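Local coordinates for PaaX domain-containing protein, C-domain protein (Mycobacterium tuberculosis, PDB 3KFW), which is of unknown function but probably acts as a DNA-binding transcriptional repressor of the PaaX family, at residues R82-N87 with A203-A208; E75-R80 with G214-Y219. All coordinates share one frame; numbering follows the deposited sequence.

Interaction 1 (R82-N87 with A203-A208); sequences RAWHGN and AELLPA
Trp-84 lays its indole against Leu-205 and Glu-204 where the central Cas2-like domain of a PaaX-family protein meets its C-terminal domain. The meeting is between two loops, one leading into strand 88-93 and the other, with a short 3-10 turn at 204-205, leading to helix 212-234. Leu-205 puts CD1 over one face of the six-membered ring, 4.3 Å from its centroid and 25° off the normal, a CH-pi contact; Leu-205 CD2 lies 4.0 Å from Trp-84 CZ3. A branched aliphatic suits this place because CD1 covers the face while CG and CD2 touch the ring at CZ3. Glu-204 comes instead to the edge, its chain bent at chi2 (83°) and its carboxylate turned 71° from the indole plane, with OE2 3.9 Å from Trp-84 CE3. Glu-204 OE2 lies 3.4 Å from Trp-84 O, an approach of two acceptors that gains no bond, so the contact rests mainly on apolar packing. Pro-151 touches both Trp-84 and Leu-205, extending the apolar patch. The indole is steadied within its own loop: Gly-86 N sits over one face, 3.4 Å above the plane, and Trp-84 NE1 gives its hydrogen to Asn-87 O at 2.7 Å.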
ATOM      1  N   ARG A  82       5.019   9.021  30.510  1.00 45.16           N
ATOM      2  CA  ARG A  82       5.048  10.458  30.821  1.00 44.53           C
ATOM      3  C   ARG A  82       3.639  11.076  30.652  1.00 43.21           C
ATOM      4  O   ARG A  82       2.904  10.683  29.697  1.00 43.16           O
ATOM      5  CB  ARG A  82       6.051  11.175  29.892  1.00 45.02           C
ATOM      6  CG  ARG A  82       7.535  11.083  30.320  1.00 47.04           C
ATOM      7  CD  ARG A  82       8.487  11.787  29.325  1.00 48.74           C
ATOM      8  NE  ARG A  82       8.577  11.084  28.043  1.00 49.59           N
ATOM      9  CZ  ARG A  82       7.953  11.444  26.920  1.00 49.14           C
ATOM     10  NH1 ARG A  82       8.111  10.716  25.824  1.00 48.67           N
ATOM     11  NH2 ARG A  82       7.184  12.526  26.884  1.00 49.22           N
ATOM     12  N   ALA A  83       3.267  12.015  31.547  1.00 40.57           N
ATOM     13  CA  ALA A  83       2.055  12.855  31.349  1.00 38.95           C
ATOM     14  C   ALA A  83       1.954  13.330  29.894  1.00 37.63           C
ATOM     15  O   ALA A  83       2.940  13.782  29.314  1.00 37.70           O
ATOM     16  CB  ALA A  83       2.032  14.042  32.291  1.00 38.54           C
ATOM     17  N   TRP A  84       0.777  13.214  29.297  1.00 35.85           N
ATOM     18  CA  TRP A  84       0.677  13.346  27.831  1.00 34.72           C
ATOM     19  C   TRP A  84       0.112  14.683  27.350  1.00 34.15           C
ATOM     20  O   TRP A  84      -0.776  15.251  27.970  1.00 33.73           O
ATOM     21  CB  TRP A  84      -0.118  12.162  27.251  1.00 34.01           C
ATOM     22  CG  TRP A  84      -0.225  12.039  25.758  1.00 32.89           C
ATOM     23  CD1 TRP A  84       0.765  11.685  24.884  1.00 34.13           C
ATOM     24  CD2 TRP A  84      -1.415  12.205  24.969  1.00 30.92           C
ATOM     25  NE1 TRP A  84       0.265  11.621  23.586  1.00 32.71           N
ATOM     26  CE2 TRP A  84      -1.067  11.937  23.615  1.00 31.89           C
ATOM     27  CE3 TRP A  84      -2.744  12.554  25.275  1.00 29.02           C
ATOM     28  CZ2 TRP A  84      -2.000  11.989  22.575  1.00 30.39           C
ATOM     29  CZ3 TRP A  84      -3.663  12.641  24.251  1.00 29.99           C
ATOM     30  CH2 TRP A  84      -3.286  12.360  22.908  1.00 32.90           C
ATOM     31  N   HIS A  85       0.629  15.156  26.219  1.00 33.88           N
ATOM     32  CA  HIS A  85       0.282  16.473  25.719  1.00 33.49           C
ATOM     33  C   HIS A  85      -0.237  16.493  24.297  1.00 32.47           C
ATOM     34  O   HIS A  85      -0.232  17.537  23.672  1.00 32.38           O
ATOM     35  CB  HIS A  85       1.446  17.439  25.908  1.00 33.18           C
ATOM     36  CG  HIS A  85       1.665  17.798  27.336  1.00 35.47           C
ATOM     37  ND1 HIS A  85       0.816  18.641  28.027  1.00 38.64           N
ATOM     38  CD2 HIS A  85       2.616  17.411  28.217  1.00 36.05           C
ATOM     39  CE1 HIS A  85       1.238  18.765  29.273  1.00 37.62           C
ATOM     40  NE2 HIS A  85       2.328  18.027  29.415  1.00 37.63           N
ATOM     41  N   GLY A  86      -0.709  15.351  23.805  1.00 31.87           N
ATOM     42  CA  GLY A  86      -1.508  15.302  22.560  1.00 30.34           C
ATOM     43  C   GLY A  86      -0.760  14.860  21.327  1.00 29.95           C
ATOM     44  O   GLY A  86      -1.346  14.769  20.228  1.00 29.38           O
ATOM     45  N   ASN A  87       0.534  14.587  21.502  1.00 29.77           N
ATOM     46  CA  ASN A  87       1.414  14.248  20.402  1.00 30.11           C
ATOM     47  C   ASN A  87       1.536  12.751  20.205  1.00 30.36           C
ATOM     48  O   ASN A  87       1.508  11.998  21.183  1.00 31.34           O
ATOM     49  CB  ASN A  87       2.790  14.848  20.597  1.00 30.05           C
ATOM     50  CG  ASN A  87       2.786  16.347  20.462  1.00 32.97           C
ATOM     51  OD1 ASN A  87       2.761  16.889  19.362  1.00 37.54           O
ATOM     52  ND2 ASN A  87       2.831  17.029  21.588  1.00 35.12           N
ATOM     53  N   ALA A 203      -3.703   8.185  30.350  1.00 32.72           N
ATOM     54  CA  ALA A 203      -4.945   8.560  31.080  1.00 32.81           C
ATOM     55  C   ALA A 203      -6.129   9.048  30.238  1.00 32.91           C
ATOM     56  O   ALA A 203      -7.160   8.410  30.232  1.00 33.32           O
ATOM     57  CB  ALA A 203      -4.631   9.585  32.128  1.00 32.43           C
ATOM     58  N   GLU A 204      -5.964  10.158  29.525  1.00 32.88           N
ATOM     59  CA  GLU A 204      -7.047  10.819  28.769  1.00 33.65           C
ATOM     60  C   GLU A 204      -7.709   9.943  27.719  1.00 34.79           C
ATOM     61  O   GLU A 204      -8.794  10.277  27.228  1.00 34.24           O
ATOM     62  CB  GLU A 204      -6.527  12.051  28.025  1.00 33.25           C
ATOM     63  CG  GLU A 204      -5.932  13.123  28.901  1.00 36.14           C
ATOM     64  CD  GLU A 204      -4.448  12.873  29.283  1.00 40.26           C
ATOM     65  OE1 GLU A 204      -4.092  11.844  29.948  1.00 38.81           O
ATOM     66  OE2 GLU A 204      -3.631  13.748  28.909  1.00 42.43           O
ATOM     67  N   LEU A 205      -7.038   8.859  27.316  1.00 35.27           N
ATOM     68  CA  LEU A 205      -7.551   8.083  26.190  1.00 35.96           C
ATOM     69  C   LEU A 205      -8.085   6.760  26.657  1.00 37.22           C
ATOM     70  O   LEU A 205      -8.736   6.071  25.881  1.00 38.63           O
ATOM     71  CB  LEU A 205      -6.494   7.875  25.092  1.00 34.01           C
ATOM     72  CG  LEU A 205      -5.794   9.139  24.613  1.00 30.91           C
ATOM     73  CD1 LEU A 205      -4.814   8.801  23.578  1.00 21.67           C
ATOM     74  CD2 LEU A 205      -6.810  10.195  24.061  1.00 31.37           C
ATOM     75  N   LEU A 206      -7.794   6.412  27.913  1.00 38.17           N
ATOM     76  CA  LEU A 206      -8.244   5.145  28.510  1.00 38.41           C
ATOM     77  C   LEU A 206      -9.756   5.238  28.730  1.00 37.53           C
ATOM     78  O   LEU A 206     -10.207   6.173  29.372  1.00 37.02           O
ATOM     79  CB  LEU A 206      -7.582   4.910  29.855  1.00 37.91           C
ATOM     80  CG  LEU A 206      -6.098   4.543  29.912  1.00 42.05           C
ATOM     81  CD1 LEU A 206      -5.604   4.547  31.419  1.00 42.91           C
ATOM     82  CD2 LEU A 206      -5.792   3.204  29.225  1.00 42.11           C
ATOM     83  N   PRO A 207     -10.524   4.262  28.198  1.00 36.72           N
ATOM     84  CA  PRO A 207     -11.933   4.114  28.556  1.00 35.59           C
ATOM     85  C   PRO A 207     -12.042   3.628  30.020  1.00 34.83           C
ATOM     86  O   PRO A 207     -11.101   2.995  30.522  1.00 34.87           O
ATOM     87  CB  PRO A 207     -12.459   3.083  27.550  1.00 35.76           C
ATOM     88  CG  PRO A 207     -11.274   2.694  26.646  1.00 36.92           C
ATOM     89  CD  PRO A 207     -10.036   3.171  27.324  1.00 36.51           C
ATOM     90  N   ALA A 208     -13.136   3.967  30.716  1.00 33.35           N
ATOM     91  CA  ALA A 208     -13.245   3.709  32.161  1.00 32.15           C
ATOM     92  C   ALA A 208     -13.441   2.231  32.541  1.00 31.22           C
ATOM     93  O   ALA A 208     -13.264   1.869  33.701  1.00 29.90           O
ATOM     94  CB  ALA A 208     -14.358   4.539  32.760  1.00 33.39           C
TER

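Interaction 2 (E75-R80 with G214-Y219); sequences EAMRPR and GLRAAY
Met-77 O, the carbonyl of the last helical residue before Arg-78 departs from helical geometry, accepts a hydrogen bond from Arg-216 NE at 3.1 Å. The donor arrives nearly in line with the carbonyl (C=O...N angle 161°), while the oxygen lies near the edge of the guanidinium, 20° out of its plane. Arginine suits the site because its chain, extended from CG to NE, spans the gap from helix 212-234 and still has a second donor: NH2 forms a salt bridge with Asp-198, which probably eases the placing of Arg-216 near the like-charged Arg-78. That neighbour crosses at about a right angle, bringing Arg-78 CD to 4.2 Å from Arg-216 NE. Beside this polar link, the selenomethionine Met-77 runs past Arg-216 in the opposite direction and turns at chi3 (61°), carrying CE to 4.1 Å from Arg-216 CG and 3.8 Å from Tyr-219 CD1. Its SE stands 4.5 Å from the centroid of the tyrosine ring, approaching obliquely. The methionine it stands for, long, flexible and apolar, suits such a buried spot between an aromatic ring and aliphatic carbons, and Leu-195 of helix 181-195 packs on it too. Together these form a Met-aromatic contact beside an arginine hydrogen bond to the last carbonyl of helix 64-77, joining that helix to the C-terminal helix 212-234 of the PaaX-like fold.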
ATOM      1  N   GLU A  75      10.069  -3.910  32.960  1.00 46.17           N
ATOM      2  CA  GLU A  75      10.061  -2.554  32.385  1.00 46.09           C
ATOM      3  C   GLU A  75       9.297  -2.509  31.028  1.00 45.98           C
ATOM      4  O   GLU A  75       9.203  -1.452  30.375  1.00 46.04           O
ATOM      5  CB  GLU A  75      11.492  -1.985  32.303  1.00 45.89           C
ATOM      6  CG  GLU A  75      11.616  -0.488  31.973  1.00 45.99           C
ATOM      7  CD  GLU A  75      10.587   0.387  32.682  1.00 45.64           C
ATOM      8  N   ALA A  76       8.750  -3.656  30.614  1.00 45.74           N
ATOM      9  CA  ALA A  76       7.872  -3.742  29.437  1.00 45.48           C
ATOM     10  C   ALA A  76       6.414  -3.732  29.893  1.00 45.82           C
ATOM     11  O   ALA A  76       5.537  -3.267  29.168  1.00 45.09           O
ATOM     12  CB  ALA A  76       8.163  -5.003  28.621  1.00 44.85           C
HETATM   13  N   MSE A  77       6.173  -4.276  31.089  1.00 46.34           N
HETATM   14  CA  MSE A  77       4.849  -4.307  31.736  1.00 46.86           C
HETATM   15  C   MSE A  77       4.566  -3.015  32.511  1.00 46.47           C
HETATM   16  O   MSE A  77       3.423  -2.655  32.731  1.00 46.50           O
HETATM   17  CB  MSE A  77       4.777  -5.476  32.720  1.00 47.74           C
HETATM   18  CG  MSE A  77       4.099  -6.780  32.268  1.00 49.39           C
HETATM   19 SE   MSE A  77       3.982  -7.952  33.875  1.00 55.66          SE
HETATM   20  CE  MSE A  77       2.844  -6.780  35.039  1.00 46.69           C
ATOM     21  N   ARG A  78       5.622  -2.358  32.969  1.00 46.63           N
ATOM     22  CA  ARG A  78       5.528  -1.016  33.521  1.00 46.72           C
ATOM     23  C   ARG A  78       6.658  -0.155  32.956  1.00 47.04           C
ATOM     24  O   ARG A  78       7.677   0.061  33.641  1.00 47.63           O
ATOM     25  CB  ARG A  78       5.546  -1.011  35.060  1.00 46.55           C
ATOM     26  CG  ARG A  78       4.681   0.134  35.586  1.00 45.11           C
ATOM     27  CD  ARG A  78       3.440   0.204  34.701  1.00 39.71           C
ATOM     28  NE  ARG A  78       2.671   1.430  34.816  1.00 39.53           N
ATOM     29  CZ  ARG A  78       2.924   2.567  34.160  1.00 38.17           C
ATOM     30  NH1 ARG A  78       2.125   3.611  34.328  1.00 36.28           N
ATOM     31  NH2 ARG A  78       3.972   2.674  33.349  1.00 37.67           N
ATOM     32  N   PRO A  79       6.501   0.303  31.690  1.00 46.75           N
ATOM     33  CA  PRO A  79       7.508   1.090  31.005  1.00 46.61           C
ATOM     34  C   PRO A  79       7.263   2.535  31.295  1.00 46.64           C
ATOM     35  O   PRO A  79       6.183   3.038  30.985  1.00 46.57           O
ATOM     36  CB  PRO A  79       7.233   0.818  29.523  1.00 46.43           C
ATOM     37  CG  PRO A  79       6.001  -0.008  29.468  1.00 46.44           C
ATOM     38  CD  PRO A  79       5.361   0.033  30.804  1.00 46.75           C
ATOM     39  N   ARG A  80       8.243   3.203  31.899  1.00 47.04           N
ATOM     40  CA  ARG A  80       8.037   4.578  32.299  1.00 46.57           C
ATOM     41  C   ARG A  80       7.141   5.243  31.217  1.00 46.40           C
ATOM     42  O   ARG A  80       7.421   5.201  30.013  1.00 45.79           O
ATOM     43  CB  ARG A  80       9.361   5.305  32.560  1.00 46.26           C
ATOM     44  CG  ARG A  80       9.374   6.090  33.868  1.00 46.03           C
ATOM     45  N   GLY A 214      -6.351  -3.565  36.974  1.00 33.09           N
ATOM     46  CA  GLY A 214      -6.886  -4.811  37.518  1.00 33.27           C
ATOM     47  C   GLY A 214      -5.959  -5.963  37.154  1.00 34.03           C
ATOM     48  O   GLY A 214      -5.645  -6.803  38.007  1.00 33.69           O
ATOM     49  N   LEU A 215      -5.504  -6.006  35.895  1.00 34.08           N
ATOM     50  CA  LEU A 215      -4.653  -7.126  35.440  1.00 34.32           C
ATOM     51  C   LEU A 215      -3.251  -7.087  36.087  1.00 34.09           C
ATOM     52  O   LEU A 215      -2.772  -8.095  36.550  1.00 35.04           O
ATOM     53  CB  LEU A 215      -4.593  -7.205  33.914  1.00 34.35           C
ATOM     54  CG  LEU A 215      -5.842  -7.654  33.113  1.00 33.62           C
ATOM     55  CD1 LEU A 215      -5.801  -7.140  31.683  1.00 27.42           C
ATOM     56  CD2 LEU A 215      -6.029  -9.157  33.102  1.00 32.80           C
ATOM     57  N   ARG A 216      -2.624  -5.914  36.170  1.00 33.79           N
ATOM     58  CA  ARG A 216      -1.380  -5.732  36.928  1.00 32.65           C
ATOM     59  C   ARG A 216      -1.473  -6.105  38.423  1.00 32.81           C
ATOM     60  O   ARG A 216      -0.564  -6.811  38.923  1.00 34.66           O
ATOM     61  CB  ARG A 216      -0.836  -4.300  36.769  1.00 32.16           C
ATOM     62  CG  ARG A 216      -0.225  -4.087  35.437  1.00 30.86           C
ATOM     63  CD  ARG A 216       0.110  -2.644  35.122  1.00 31.38           C
ATOM     64  NE  ARG A 216       0.514  -2.640  33.720  1.00 33.15           N
ATOM     65  CZ  ARG A 216      -0.267  -2.233  32.711  1.00 32.56           C
ATOM     66  NH1 ARG A 216      -1.469  -1.726  32.992  1.00 25.24           N
ATOM     67  NH2 ARG A 216       0.165  -2.319  31.437  1.00 27.27           N
ATOM     68  N   ALA A 217      -2.514  -5.649  39.132  1.00 31.68           N
ATOM     69  CA  ALA A 217      -2.740  -6.012  40.559  1.00 31.60           C
ATOM     70  C   ALA A 217      -2.853  -7.536  40.787  1.00 31.67           C
ATOM     71  O   ALA A 217      -2.261  -8.080  41.739  1.00 31.82           O
ATOM     72  CB  ALA A 217      -3.948  -5.281  41.159  1.00 29.94           C
ATOM     73  N   ALA A 218      -3.565  -8.214  39.886  1.00 31.44           N
ATOM     74  CA  ALA A 218      -3.791  -9.638  39.987  1.00 31.41           C
ATOM     75  C   ALA A 218      -2.496 -10.378  39.715  1.00 32.46           C
ATOM     76  O   ALA A 218      -2.209 -11.390  40.365  1.00 33.38           O
ATOM     77  CB  ALA A 218      -4.841 -10.064  39.008  1.00 31.60           C
ATOM     78  N   TYR A 219      -1.709  -9.886  38.757  1.00 32.39           N
ATOM     79  CA  TYR A 219      -0.405 -10.492  38.505  1.00 32.25           C
ATOM     80  C   TYR A 219       0.510 -10.252  39.682  1.00 31.37           C
ATOM     81  O   TYR A 219       1.177 -11.191  40.124  1.00 31.01           O
ATOM     82  CB  TYR A 219       0.263 -10.009  37.204  1.00 32.67           C
ATOM     83  CG  TYR A 219       1.681 -10.521  37.098  1.00 34.48           C
ATOM     84  CD1 TYR A 219       2.768  -9.704  37.411  1.00 38.43           C
ATOM     85  CD2 TYR A 219       1.943 -11.851  36.739  1.00 36.88           C
ATOM     86  CE1 TYR A 219       4.088 -10.194  37.359  1.00 38.26           C
ATOM     87  CE2 TYR A 219       3.245 -12.345  36.678  1.00 37.65           C
ATOM     88  CZ  TYR A 219       4.304 -11.517  36.993  1.00 39.48           C
ATOM     89  OH  TYR A 219       5.585 -12.014  36.921  1.00 42.13           O
TER

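Both contacts tie the stretch between helix 64-77 and strand 88-93, with the end of that helix, to the C-terminal region, and their centres lie about 17 Å apart. Residues 75-80 and 82-87 are almost consecutive, as the chain leaves helix 64-77 and heads for strand 88-93; their partners lie on helix 212-234 and in the loop before it. Interaction 2 sits nearer the middle of the molecule, about 8 Å from the chain centre, and combines a charged hydrogen bond at a helix end with packing of the selenomethionine against a tyrosine ring. Interaction 1 lies farther out, about 22 Å from that centre, joins loop to loop and depends on aromatic-aliphatic packing.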